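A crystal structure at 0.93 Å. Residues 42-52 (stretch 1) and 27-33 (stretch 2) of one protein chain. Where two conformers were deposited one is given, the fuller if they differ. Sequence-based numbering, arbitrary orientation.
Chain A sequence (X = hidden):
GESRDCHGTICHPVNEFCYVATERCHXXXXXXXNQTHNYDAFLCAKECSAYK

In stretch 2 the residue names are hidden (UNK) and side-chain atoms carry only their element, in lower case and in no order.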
# COMPACT_ATOMS: atom_id res chain seq x y z
N PHE A 42 -6.95 -7.89 -0.58
CA PHE A 42 -7.51 -7.24 0.62
C PHE A 42 -6.80 -5.95 0.95
O PHE A 42 -7.41 -4.92 1.22
CB PHE A 42 -7.50 -8.27 1.77
CG PHE A 42 -8.27 -7.85 2.98
CD1 PHE A 42 -9.52 -8.42 3.27
CD2 PHE A 42 -7.83 -6.91 3.85
CE1 PHE A 42 -10.28 -8.06 4.39
CE2 PHE A 42 -8.50 -6.55 5.02
CZ PHE A 42 -9.71 -7.16 5.23
N LEU A 43 -5.45 -5.99 0.92
CA LEU A 43 -4.69 -4.78 1.23
C LEU A 43 -4.84 -3.70 0.17
O LEU A 43 -4.93 -2.51 0.47
CB LEU A 43 -3.21 -5.15 1.40
CG LEU A 43 -2.91 -5.84 2.69
CD1 LEU A 43 -1.33 -5.88 2.67
CD2 LEU A 43 -3.39 -5.16 3.94
N CYS A 44 -4.90 -4.12 -1.10
CA CYS A 44 -5.21 -3.16 -2.17
C CYS A 44 -6.51 -2.47 -1.83
O CYS A 44 -6.62 -1.22 -1.87
CB CYS A 44 -5.29 -3.92 -3.48
SG CYS A 44 -5.90 -2.87 -4.84
N ALA A 45 -7.56 -3.25 -1.56
CA ALA A 45 -8.86 -2.68 -1.32
C ALA A 45 -8.79 -1.68 -0.13
O ALA A 45 -9.27 -0.55 -0.23
CB ALA A 45 -9.87 -3.79 -1.03
N LYS A 46 -8.27 -2.16 0.99
CA LYS A 46 -8.30 -1.43 2.24
C LYS A 46 -7.47 -0.14 2.20
O LYS A 46 -7.87 0.91 2.72
CB LYS A 46 -7.79 -2.36 3.38
CG LYS A 46 -7.73 -1.78 4.78
CD LYS A 46 -7.24 -2.77 5.84
CE LYS A 46 -7.04 -2.19 7.24
NZ LYS A 46 -8.24 -2.58 7.98
N GLU A 47 -6.27 -0.24 1.64
CA GLU A 47 -5.25 0.80 1.82
C GLU A 47 -5.06 1.68 0.58
O GLU A 47 -4.51 2.78 0.71
CB GLU A 47 -3.91 0.18 2.18
CG GLU A 47 -3.95 -0.53 3.50
CD GLU A 47 -4.09 0.40 4.69
OE1 GLU A 47 -3.63 1.50 4.58
OE2 GLU A 47 -4.63 -0.05 5.74
N CYS A 48 -5.43 1.19 -0.61
CA CYS A 48 -5.08 1.86 -1.85
C CYS A 48 -6.26 2.26 -2.75
O CYS A 48 -6.23 3.30 -3.41
CB CYS A 48 -4.12 0.97 -2.64
SG CYS A 48 -2.51 0.75 -1.81
N SER A 49 -7.28 1.40 -2.78
CA SER A 49 -8.21 1.47 -3.91
C SER A 49 -8.91 2.82 -4.02
O SER A 49 -9.19 3.27 -5.16
CB SER A 49 -9.24 0.36 -3.81
OG SER A 49 -10.09 0.47 -2.69
N ALA A 50 -9.34 3.38 -2.91
CA ALA A 50 -10.23 4.53 -2.96
C ALA A 50 -9.50 5.82 -3.20
O ALA A 50 -10.12 6.85 -3.48
CB ALA A 50 -11.05 4.60 -1.68
N TYR A 51 -8.18 5.81 -3.07
CA TYR A 51 -7.36 7.03 -3.12
C TYR A 51 -6.97 7.39 -4.57
O TYR A 51 -6.69 8.54 -4.87
CB TYR A 51 -6.13 6.96 -2.20
CG TYR A 51 -6.64 6.67 -0.78
CD1 TYR A 51 -6.58 5.42 -0.25
CD2 TYR A 51 -7.24 7.67 -0.03
CE1 TYR A 51 -7.06 5.14 1.03
CE2 TYR A 51 -7.77 7.43 1.25
CZ TYR A 51 -7.68 6.17 1.75
OH TYR A 51 -8.18 5.86 3.00
N LYS A 52 -7.04 6.43 -5.49
CA LYS A 52 -6.66 6.70 -6.88
C LYS A 52 -7.79 7.13 -7.79
O LYS A 52 -8.97 7.14 -7.41
CB LYS A 52 -5.90 5.49 -7.40
CG LYS A 52 -6.64 4.15 -7.33
CD LYS A 52 -5.95 3.03 -8.07
CE LYS A 52 -6.57 1.66 -7.71
NZ LYS A 52 -5.82 0.66 -8.50
OXT LYS A 52 -7.59 7.51 -8.97
N UNK A 27 4.55 0.68 -2.20
CA UNK A 27 3.79 1.15 -3.39
C UNK A 27 2.44 0.48 -3.53
O UNK A 27 2.32 -0.74 -3.50
c UNK A 27 4.69 0.82 -4.58
c UNK A 27 5.79 -0.00 -2.59
c UNK A 27 5.82 0.07 -4.05
N UNK A 28 1.42 1.30 -3.80
CA UNK A 28 0.09 0.78 -4.06
C UNK A 28 0.03 -0.04 -5.35
O UNK A 28 -0.71 -1.00 -5.43
s UNK A 28 -1.44 2.46 -2.46
c UNK A 28 -0.94 1.90 -4.11
N UNK A 29 0.79 0.38 -6.38
CA UNK A 29 0.65 -0.31 -7.65
C UNK A 29 1.00 -1.76 -7.48
O UNK A 29 0.46 -2.71 -8.10
c UNK A 29 1.94 0.54 -11.22
c UNK A 29 1.10 -0.15 -10.14
c UNK A 29 2.99 0.12 -8.50
c UNK A 29 1.51 0.34 -8.72
N UNK A 30 1.97 -2.06 -6.66
CA UNK A 30 2.40 -3.41 -6.44
C UNK A 30 1.34 -4.27 -5.82
O UNK A 30 1.08 -5.38 -6.29
o UNK A 30 6.22 -3.79 -4.83
c UNK A 30 4.82 -2.89 -6.49
c UNK A 30 3.72 -3.44 -5.59
o UNK A 30 7.14 -2.65 -6.52
c UNK A 30 6.19 -3.13 -5.89
N UNK A 31 0.70 -3.79 -4.75
CA UNK A 31 -0.32 -4.56 -4.06
C UNK A 31 -1.61 -4.72 -4.85
O UNK A 31 -2.37 -5.68 -4.61
c UNK A 31 -1.01 -4.94 -1.72
c UNK A 31 -1.26 -2.62 -2.69
c UNK A 31 -0.45 -3.90 -2.66
N UNK A 32 -1.86 -3.76 -5.75
CA UNK A 32 -3.12 -3.79 -6.53
C UNK A 32 -3.01 -4.48 -7.88
O UNK A 32 -4.05 -4.86 -8.41
s UNK A 32 -4.27 -1.61 -5.23
c UNK A 32 -3.59 -2.36 -6.75
N UNK A 33 -1.84 -4.64 -8.44
CA UNK A 33 -1.69 -5.26 -9.75
C UNK A 33 -1.57 -6.75 -9.57
O UNK A 33 -0.63 -7.25 -8.95
o UNK A 33 -0.67 -6.24 -12.19
c UNK A 33 -0.10 -5.31 -11.75
c UNK A 33 -0.43 -4.65 -10.41
n UNK A 33 1.06 -4.87 -12.27

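Position 27 has three side-chain carbons that close a ring onto its own backbone N, which identifies Pro27. It points away from stretch 1 and touches nothing there. It occupies the N-cap position, where a backbone nitrogen without a hydrogen costs nothing, because no helical bond is asked of it.

Position 28 carries one carbon and then one sulfur. That sulfur lies 2.1 Å from SG of Cys48, a covalent distance that only a disulfide explains, so the residue is Cys28. With chi3 at -80°, the bridge has the near-perpendicular twist that sulfur lone pairs favour. Both of its residues are buried.

At position 29 there are four carbons, forked at the first, with one arm two carbons long: Ile29. It points away from stretch 1 and is exposed, so its branched side chain adds nothing to this contact; its backbone O accepts a helical bond from N of position 33.

Position 30 shows three carbons in a row, the third carrying two oxygens. A carboxylate at the end of a chain of this length is Glu30. It is out of reach of stretch 1, and OE1 finds a hydrogen-bond partner elsewhere in the structure.

Position 31 has one carbon bearing two others, the short fork of Val31. It points toward stretch 1 and is buried there: CG2 lies 3.8 Å from CB of Leu43, and CG1 3.7 Å from SG of Cys48. A compact apolar fork suits this site, since its two methyls meet different neighbours without a long chain to accommodate.

Position 32 again has one carbon and one sulfur, the sulfur 2.1 Å from SG of Cys44. This is Cys32, whose disulfide has chi3 of 103°. Its SG also packs 3.7 Å from CB of Cys48, while NZ of Lys52 approaches its CB at 4.1 Å, a peripheral contact.

Position 33 has two carbons, the second carrying one oxygen and one nitrogen: Asn33. It leaves helical phi/psi and points away from stretch 1. Its OD1 is hydrogen-bonded to a residue just beyond one of the stretches, a use for a polar amide where the helix stops.

The contact is a covalent clasp between two helices running at 141°. Cysteines spaced four residues apart lie about one turn apart on each helix, and the roughly antiparallel course pairs Cys44 with Cys32 and Cys48 with Cys28. Val31 fills space beside these bridges. No hydrogen bonds cross between the stretches; disulfides and apolar packing hold them together.

Stretch 2 27-33: PCIEVCN
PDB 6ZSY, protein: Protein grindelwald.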